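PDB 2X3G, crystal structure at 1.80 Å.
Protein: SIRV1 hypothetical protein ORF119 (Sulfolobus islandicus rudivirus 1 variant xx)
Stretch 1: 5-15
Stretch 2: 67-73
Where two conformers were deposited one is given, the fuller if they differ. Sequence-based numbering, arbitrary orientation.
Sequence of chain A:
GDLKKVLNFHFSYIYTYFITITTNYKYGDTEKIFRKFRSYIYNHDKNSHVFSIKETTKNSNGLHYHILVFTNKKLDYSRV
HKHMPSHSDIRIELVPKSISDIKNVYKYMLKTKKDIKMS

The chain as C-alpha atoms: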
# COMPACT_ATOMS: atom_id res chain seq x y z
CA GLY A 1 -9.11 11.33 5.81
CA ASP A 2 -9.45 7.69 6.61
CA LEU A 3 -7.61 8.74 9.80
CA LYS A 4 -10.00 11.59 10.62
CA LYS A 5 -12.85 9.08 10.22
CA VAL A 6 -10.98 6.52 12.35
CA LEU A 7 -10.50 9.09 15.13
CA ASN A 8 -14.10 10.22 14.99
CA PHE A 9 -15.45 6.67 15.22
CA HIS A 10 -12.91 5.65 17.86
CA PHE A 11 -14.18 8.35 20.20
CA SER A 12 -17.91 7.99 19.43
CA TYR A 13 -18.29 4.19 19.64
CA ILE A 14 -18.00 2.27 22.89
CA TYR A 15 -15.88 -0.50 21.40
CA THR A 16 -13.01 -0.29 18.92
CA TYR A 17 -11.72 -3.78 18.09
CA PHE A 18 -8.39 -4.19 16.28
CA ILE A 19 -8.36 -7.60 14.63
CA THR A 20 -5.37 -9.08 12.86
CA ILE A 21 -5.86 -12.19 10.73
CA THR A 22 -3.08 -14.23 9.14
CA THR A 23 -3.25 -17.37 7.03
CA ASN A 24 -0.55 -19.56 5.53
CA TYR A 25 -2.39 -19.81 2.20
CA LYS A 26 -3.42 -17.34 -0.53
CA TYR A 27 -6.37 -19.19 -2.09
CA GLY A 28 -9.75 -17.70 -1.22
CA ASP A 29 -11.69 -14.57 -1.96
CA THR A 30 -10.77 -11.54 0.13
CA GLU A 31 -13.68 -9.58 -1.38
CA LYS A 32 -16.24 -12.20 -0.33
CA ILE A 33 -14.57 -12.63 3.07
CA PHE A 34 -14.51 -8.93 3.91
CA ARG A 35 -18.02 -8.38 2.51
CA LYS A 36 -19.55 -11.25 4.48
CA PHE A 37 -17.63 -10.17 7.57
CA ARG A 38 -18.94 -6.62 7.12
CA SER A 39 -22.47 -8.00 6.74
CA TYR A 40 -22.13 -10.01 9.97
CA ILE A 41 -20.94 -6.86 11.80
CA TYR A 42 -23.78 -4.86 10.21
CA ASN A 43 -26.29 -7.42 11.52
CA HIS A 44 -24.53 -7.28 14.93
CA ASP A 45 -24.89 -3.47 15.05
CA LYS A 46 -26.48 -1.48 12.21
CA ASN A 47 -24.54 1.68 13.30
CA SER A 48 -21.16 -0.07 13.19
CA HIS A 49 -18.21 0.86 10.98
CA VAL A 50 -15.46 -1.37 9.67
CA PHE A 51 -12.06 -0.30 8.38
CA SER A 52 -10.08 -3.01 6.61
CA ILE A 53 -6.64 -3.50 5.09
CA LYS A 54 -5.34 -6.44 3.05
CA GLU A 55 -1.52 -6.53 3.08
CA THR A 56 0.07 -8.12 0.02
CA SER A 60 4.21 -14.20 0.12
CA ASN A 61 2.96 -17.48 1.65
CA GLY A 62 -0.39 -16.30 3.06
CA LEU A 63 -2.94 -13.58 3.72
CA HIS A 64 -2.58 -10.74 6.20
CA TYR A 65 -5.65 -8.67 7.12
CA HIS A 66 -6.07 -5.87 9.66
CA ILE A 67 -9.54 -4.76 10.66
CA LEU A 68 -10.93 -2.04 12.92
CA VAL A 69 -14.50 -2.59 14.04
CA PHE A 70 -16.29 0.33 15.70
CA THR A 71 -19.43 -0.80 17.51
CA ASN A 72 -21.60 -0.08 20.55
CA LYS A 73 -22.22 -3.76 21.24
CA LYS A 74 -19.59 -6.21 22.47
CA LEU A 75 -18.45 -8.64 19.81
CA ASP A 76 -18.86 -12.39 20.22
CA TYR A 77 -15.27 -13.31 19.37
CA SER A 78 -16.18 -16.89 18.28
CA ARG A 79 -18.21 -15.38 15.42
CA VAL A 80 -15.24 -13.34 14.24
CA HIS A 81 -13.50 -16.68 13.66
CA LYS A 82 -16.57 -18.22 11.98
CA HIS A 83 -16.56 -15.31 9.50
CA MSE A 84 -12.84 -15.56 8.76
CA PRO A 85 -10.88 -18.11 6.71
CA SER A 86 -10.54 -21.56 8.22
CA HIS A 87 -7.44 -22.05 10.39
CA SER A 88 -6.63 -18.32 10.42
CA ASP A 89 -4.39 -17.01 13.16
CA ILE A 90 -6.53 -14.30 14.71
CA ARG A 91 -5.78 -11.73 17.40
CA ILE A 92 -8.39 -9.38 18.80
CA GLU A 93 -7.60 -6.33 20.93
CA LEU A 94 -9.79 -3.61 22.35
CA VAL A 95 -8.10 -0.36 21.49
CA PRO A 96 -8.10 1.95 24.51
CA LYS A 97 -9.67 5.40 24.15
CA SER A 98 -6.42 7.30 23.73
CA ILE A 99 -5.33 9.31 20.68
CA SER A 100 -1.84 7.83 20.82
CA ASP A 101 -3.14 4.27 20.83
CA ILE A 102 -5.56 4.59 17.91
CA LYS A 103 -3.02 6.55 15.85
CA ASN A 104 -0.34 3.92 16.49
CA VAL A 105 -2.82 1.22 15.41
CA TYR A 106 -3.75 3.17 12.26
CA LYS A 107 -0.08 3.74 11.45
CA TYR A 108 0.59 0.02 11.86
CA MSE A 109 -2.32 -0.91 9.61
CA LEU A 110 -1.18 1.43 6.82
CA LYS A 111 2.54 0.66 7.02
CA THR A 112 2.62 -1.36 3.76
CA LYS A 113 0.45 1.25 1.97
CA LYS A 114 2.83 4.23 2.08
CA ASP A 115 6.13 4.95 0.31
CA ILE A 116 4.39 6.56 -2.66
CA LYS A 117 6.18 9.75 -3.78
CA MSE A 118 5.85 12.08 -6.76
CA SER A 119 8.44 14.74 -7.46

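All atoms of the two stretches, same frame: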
# COMPACT_ATOMS: atom_id res chain seq x y z
N LYS A 5 -11.69 9.93 9.98
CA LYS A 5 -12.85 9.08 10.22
C LYS A 5 -12.56 8.10 11.36
O LYS A 5 -13.37 7.94 12.27
CB LYS A 5 -13.27 8.30 8.97
CG LYS A 5 -14.06 9.08 7.93
CD LYS A 5 -14.53 8.12 6.81
CE LYS A 5 -15.77 8.63 6.09
NZ LYS A 5 -15.54 9.82 5.24
N VAL A 6 -11.39 7.47 11.30
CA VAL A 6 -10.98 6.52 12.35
C VAL A 6 -11.01 7.19 13.72
O VAL A 6 -11.50 6.62 14.67
CB VAL A 6 -9.60 5.87 12.06
CG1 VAL A 6 -8.99 5.22 13.32
CG2 VAL A 6 -9.73 4.84 10.92
N LEU A 7 -10.48 8.40 13.83
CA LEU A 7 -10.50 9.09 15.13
C LEU A 7 -11.90 9.42 15.61
O LEU A 7 -12.22 9.25 16.78
CB LEU A 7 -9.72 10.39 15.05
CG LEU A 7 -8.23 10.19 14.84
CD1 LEU A 7 -7.64 11.43 14.26
CD2 LEU A 7 -7.53 9.78 16.14
N ASN A 8 -12.71 9.93 14.70
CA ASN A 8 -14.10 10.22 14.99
C ASN A 8 -14.88 9.01 15.50
O ASN A 8 -15.57 9.09 16.52
CB ASN A 8 -14.79 10.86 13.78
CG ASN A 8 -14.63 12.37 13.75
OD1 ASN A 8 -14.57 13.00 14.81
ND2 ASN A 8 -14.58 12.96 12.55
N PHE A 9 -14.76 7.88 14.80
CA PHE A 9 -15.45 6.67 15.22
C PHE A 9 -14.85 6.15 16.52
O PHE A 9 -15.57 5.74 17.42
CB PHE A 9 -15.38 5.58 14.14
CG PHE A 9 -16.03 5.95 12.83
CD1 PHE A 9 -17.02 6.92 12.74
CD2 PHE A 9 -15.66 5.28 11.68
CE1 PHE A 9 -17.59 7.22 11.53
CE2 PHE A 9 -16.25 5.58 10.48
CZ PHE A 9 -17.20 6.54 10.39
N HIS A 10 -13.53 6.18 16.65
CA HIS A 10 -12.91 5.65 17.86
C HIS A 10 -13.50 6.30 19.12
O HIS A 10 -13.73 5.64 20.13
CB HIS A 10 -11.41 5.93 17.84
CG HIS A 10 -10.67 5.27 18.96
ND1 HIS A 10 -10.88 3.97 19.34
CD2 HIS A 10 -9.69 5.75 19.77
CE1 HIS A 10 -10.07 3.66 20.33
NE2 HIS A 10 -9.32 4.72 20.60
N PHE A 11 -13.76 7.59 19.03
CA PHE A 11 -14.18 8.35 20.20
C PHE A 11 -15.68 8.63 20.23
O PHE A 11 -16.13 9.47 21.02
CB PHE A 11 -13.36 9.64 20.28
CG PHE A 11 -11.94 9.43 20.69
CD1 PHE A 11 -11.64 8.98 21.96
CD2 PHE A 11 -10.88 9.72 19.82
CE1 PHE A 11 -10.33 8.81 22.37
CE2 PHE A 11 -9.57 9.56 20.22
CZ PHE A 11 -9.29 9.10 21.48
N SER A 12 -16.45 7.94 19.38
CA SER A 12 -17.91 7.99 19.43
C SER A 12 -18.58 6.63 19.57
O SER A 12 -19.78 6.55 19.81
CB SER A 12 -18.47 8.71 18.18
OG SER A 12 -17.89 8.21 16.98
N TYR A 13 -17.80 5.55 19.43
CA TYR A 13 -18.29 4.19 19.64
C TYR A 13 -17.69 3.60 20.89
O TYR A 13 -16.53 3.83 21.19
CB TYR A 13 -17.96 3.31 18.40
CG TYR A 13 -18.87 3.64 17.26
CD1 TYR A 13 -20.01 2.88 17.00
CD2 TYR A 13 -18.66 4.75 16.46
CE1 TYR A 13 -20.85 3.20 15.98
CE2 TYR A 13 -19.48 5.06 15.43
CZ TYR A 13 -20.60 4.29 15.19
OH TYR A 13 -21.48 4.62 14.18
N ILE A 14 -18.47 2.79 21.61
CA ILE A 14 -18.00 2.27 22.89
C ILE A 14 -16.80 1.37 22.67
O ILE A 14 -15.78 1.51 23.34
CB ILE A 14 -19.14 1.53 23.64
CG1 ILE A 14 -20.23 2.52 24.06
CG2 ILE A 14 -18.60 0.83 24.87
CD1 ILE A 14 -21.50 1.83 24.46
N TYR A 15 -16.89 0.52 21.65
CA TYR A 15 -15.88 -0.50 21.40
C TYR A 15 -15.18 -0.30 20.07
O TYR A 15 -15.84 -0.15 19.04
CB TYR A 15 -16.50 -1.89 21.44
CG TYR A 15 -17.29 -2.15 22.70
CD1 TYR A 15 -16.63 -2.36 23.89
CD2 TYR A 15 -18.70 -2.14 22.70
CE1 TYR A 15 -17.35 -2.55 25.08
CE2 TYR A 15 -19.41 -2.33 23.86
CZ TYR A 15 -18.74 -2.56 25.04
OH TYR A 15 -19.42 -2.76 26.22
N ILE A 67 -8.19 -5.25 10.65
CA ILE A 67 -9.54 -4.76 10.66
C ILE A 67 -9.79 -3.96 11.93
O ILE A 67 -9.48 -4.44 13.01
CB ILE A 67 -10.54 -5.93 10.57
CG1 ILE A 67 -10.30 -6.77 9.32
CG2 ILE A 67 -11.97 -5.43 10.54
CD1 ILE A 67 -11.38 -7.83 9.10
N LEU A 68 -10.32 -2.75 11.79
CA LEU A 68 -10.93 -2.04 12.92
C LEU A 68 -12.44 -2.12 12.83
O LEU A 68 -13.03 -1.83 11.79
CB LEU A 68 -10.56 -0.57 12.95
CG LEU A 68 -9.18 -0.21 13.42
CD1 LEU A 68 -9.03 1.31 13.28
CD2 LEU A 68 -8.95 -0.66 14.84
N VAL A 69 -13.05 -2.53 13.92
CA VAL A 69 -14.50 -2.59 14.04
C VAL A 69 -14.88 -1.58 15.13
O VAL A 69 -14.42 -1.68 16.26
CB VAL A 69 -14.98 -4.01 14.39
CG1 VAL A 69 -16.49 -4.03 14.71
CG2 VAL A 69 -14.66 -5.00 13.24
N PHE A 70 -15.70 -0.61 14.76
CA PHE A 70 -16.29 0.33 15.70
C PHE A 70 -17.75 -0.04 15.92
O PHE A 70 -18.53 -0.08 14.98
CB PHE A 70 -16.23 1.71 15.10
CG PHE A 70 -14.87 2.11 14.68
CD1 PHE A 70 -14.44 1.94 13.36
CD2 PHE A 70 -13.98 2.66 15.60
CE1 PHE A 70 -13.17 2.33 12.98
CE2 PHE A 70 -12.74 3.06 15.22
CZ PHE A 70 -12.32 2.88 13.90
N THR A 71 -18.12 -0.27 17.18
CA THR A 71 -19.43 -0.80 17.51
C THR A 71 -19.79 -0.45 18.96
O THR A 71 -18.92 -0.23 19.81
CB THR A 71 -19.47 -2.34 17.32
OG1 THR A 71 -20.79 -2.85 17.53
CG2 THR A 71 -18.51 -3.07 18.25
N ASN A 72 -21.09 -0.41 19.22
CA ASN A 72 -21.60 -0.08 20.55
C ASN A 72 -22.06 -1.33 21.28
O ASN A 72 -22.56 -1.25 22.40
CB ASN A 72 -22.71 0.97 20.41
CG ASN A 72 -22.17 2.30 19.98
OD1 ASN A 72 -21.15 2.75 20.49
ND2 ASN A 72 -22.84 2.94 19.04
N LYS A 73 -21.82 -2.49 20.67
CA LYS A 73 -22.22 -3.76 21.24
C LYS A 73 -21.04 -4.70 21.24
O LYS A 73 -20.42 -4.87 20.20
CB LYS A 73 -23.35 -4.36 20.42
CG LYS A 73 -23.85 -5.69 20.95
CD LYS A 73 -25.14 -6.14 20.29
CE LYS A 73 -25.53 -7.57 20.68
NZ LYS A 73 -25.30 -7.87 22.12
O HOH W 1 -22.13 5.75 18.35

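How do the two backbones meet? The helix, which reaches His-10, runs at 41° to strand 67-71, its axis no closer than 9.2 Å, leaving room for side chains between them. After the turn, Tyr-15 pairs antiparallel with Thr-71: Tyr-15 N donates to Thr-71 O (2.8 Å), and Thr-71 N returns a bond to Tyr-15 O (2.9 Å).

What fills the space under the helix? Mostly Phe-70, buried and pointing toward stretch 1. Phe-9 CB sits over its ring face, 3.5 Å from Phe-70 CG, and the Phe-9 ring turns its edge to that same ring, with centroids 5.5 Å apart. Val-6, branched and compact, brings CG1 to 3.9 Å from Leu-68 CD1, extending the apolar packing along the strand.

How does the turn stay attached? Asn-72 points its CA-to-CB bond away, yet its m rotamer brings the amide back, so that OD1 accepts from Ile-14 N at 2.9 Å. The amide suits this place because its other end donates: a water bridges Asn-72 ND2 and Ser-12 O.

What do the tyrosines add? Tyr-13 lays one ring face over Phe-70 CB, with Tyr-13 CG 3.9 Å from that atom, while its hydroxyl bonds elsewhere in the structure. Tyr-15 sets its ring edge near the backbone of Thr-71, Asn-72 and Lys-73.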